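Local coordinates for protein methyltransferase (Pyrococcus horikoshii, PDB 1IXK) that probably methylates cytidine in tRNA at carbon 5, using S-adenosyl-L-methionine as methyl donor, as a class I-like methyltransferase of the RsmB/NOP family, at residues F220-G223 with L224-L228. Sequence-based numbering, arbitrary orientation.
Sequences FCQG and LQMRL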
loop_
_atom_site.group_PDB
_atom_site.type_symbol
_atom_site.label_atom_id
_atom_site.label_comp_id
_atom_site.label_asym_id
_atom_site.label_seq_id
_atom_site.Cartn_x
_atom_site.Cartn_y
_atom_site.Cartn_z
ATOM N N PHE A 220 8.692 12.654 11.639
ATOM C CA PHE A 220 9.596 12.530 10.507
ATOM C C PHE A 220 8.864 11.979 9.288
ATOM O O PHE A 220 8.965 12.529 8.192
ATOM C CB PHE A 220 10.768 11.612 10.853
ATOM C CG PHE A 220 11.760 11.460 9.735
ATOM C CD1 PHE A 220 12.620 12.501 9.406
ATOM C CD2 PHE A 220 11.828 10.279 9.005
ATOM C CE1 PHE A 220 13.529 12.373 8.359
ATOM C CE2 PHE A 220 12.732 10.138 7.955
ATOM C CZ PHE A 220 13.587 11.187 7.634
ATOM N N CYS A 221 8.129 10.889 9.480
ATOM C CA CYS A 221 7.392 10.277 8.381
ATOM C C CYS A 221 6.295 11.198 7.849
ATOM O O CYS A 221 6.086 11.283 6.639
ATOM C CB CYS A 221 6.795 8.940 8.824
ATOM S SG CYS A 221 8.037 7.641 9.114
ATOM N N GLN A 222 5.601 11.886 8.750
ATOM C CA GLN A 222 4.544 12.804 8.344
ATOM C C GLN A 222 5.104 13.906 7.456
ATOM O O GLN A 222 4.503 14.268 6.444
ATOM C CB GLN A 222 3.881 13.443 9.562
ATOM C CG GLN A 222 2.919 14.567 9.191
ATOM C CD GLN A 222 2.311 15.231 10.401
ATOM O OE1 GLN A 222 3.022 15.751 11.260
ATOM N NE2 GLN A 222 0.990 15.230 10.473
ATOM N N GLY A 223 6.254 14.445 7.855
ATOM C CA GLY A 223 6.883 15.500 7.088
ATOM C C GLY A 223 7.322 14.977 5.739
ATOM O O GLY A 223 7.093 15.612 4.708
ATOM N N LEU A 224 7.962 13.814 5.739
ATOM C CA LEU A 224 8.416 13.216 4.494
ATOM C C LEU A 224 7.213 12.903 3.603
ATOM O O LEU A 224 7.273 13.079 2.389
ATOM C CB LEU A 224 9.198 11.937 4.777
ATOM C CG LEU A 224 9.732 11.182 3.561
ATOM C CD1 LEU A 224 10.585 12.106 2.699
ATOM C CD2 LEU A 224 10.548 9.982 4.040
ATOM N N GLN A 225 6.126 12.439 4.214
ATOM C CA GLN A 225 4.910 12.116 3.466
ATOM C C GLN A 225 4.346 13.375 2.813
ATOM O O GLN A 225 3.941 13.361 1.650
ATOM C CB GLN A 225 3.855 11.512 4.395
ATOM C CG GLN A 225 4.140 10.084 4.831
ATOM C CD GLN A 225 4.239 9.129 3.660
ATOM O OE1 GLN A 225 5.220 9.138 2.917
ATOM N NE2 GLN A 225 3.215 8.303 3.484
HETATM N N MSE A 226 4.309 14.460 3.579
HETATM C CA MSE A 226 3.814 15.733 3.075
HETATM C C MSE A 226 4.678 16.180 1.894
HETATM O O MSE A 226 4.163 16.597 0.860
HETATM C CB MSE A 226 3.844 16.795 4.190
HETATM C CG MSE A 226 2.788 16.602 5.296
HETATM SE SE MSE A 226 2.981 17.740 6.699
HETATM C CE MSE A 226 2.579 19.304 5.964
ATOM N N ARG A 227 5.996 16.089 2.048
ATOM C CA ARG A 227 6.911 16.494 0.979
ATOM C C ARG A 227 6.679 15.675 -0.278
ATOM O O ARG A 227 6.626 16.218 -1.380
ATOM C CB ARG A 227 8.372 16.316 1.404
ATOM C CG ARG A 227 8.877 17.296 2.432
ATOM C CD ARG A 227 10.316 16.956 2.823
ATOM N NE ARG A 227 10.817 17.836 3.873
ATOM C CZ ARG A 227 11.129 19.117 3.694
ATOM N NH1 ARG A 227 10.997 19.675 2.498
ATOM N NH2 ARG A 227 11.561 19.842 4.717
ATOM N N LEU A 228 6.560 14.362 -0.107
ATOM C CA LEU A 228 6.341 13.466 -1.235
ATOM C C LEU A 228 5.007 13.743 -1.922
ATOM O O LEU A 228 4.933 13.801 -3.147
ATOM C CB LEU A 228 6.391 12.007 -0.763
ATOM C CG LEU A 228 7.779 11.515 -0.336
ATOM C CD1 LEU A 228 7.671 10.204 0.424
ATOM C CD2 LEU A 228 8.654 11.370 -1.565
#
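The ring of F220 meets L224 one turn further along helix 215-235, its CE2 lying 4.5 Å from L224 CD2 in a loose, oblique approach between two apolar groups. G223 O lies obliquely to the other flat group, the guanidinium of R227, and the aliphatic stem does the touching, R227 CG coming to 3.3 Å from G223 O. The helix belongs to the Rossmann-like methyltransferase fold and leads into strand 236-237 and then 240-246 of the mixed sheet. Its alpha-helical i to i+4 ladder joins the two halves: L224 N bonds F220 O at a nearly straight 165°, and the amides of Q225, M226 and R227 make the corresponding bonds to the carbonyls of C221, Q222 and G223, that of Q225 the most bent at 152°. R227 suits its exposed place by laying methylenes on the helix while carrying its charge at the surface. Q222 and selenomethionine M226 lie side by side, Q222 CG 4.0 Å from M226 SE. Their apolar stems also pack on helix 255-264, Q222 on F256 and V257 and M226 on W260, while the Q222 amide can still bond weakly to E252 O. Q225 is buried; its NE2 makes a weak hydrogen bond to Y244 OH, and its side chain lies about 8 Å from that of D194, a predicted S-adenosyl-L-methionine ligand. With CG beside its own backbone N (chi1 -74°), Q225 brings CG to 2.9 Å from C221 O, before a bend at chi2 carries the amide away.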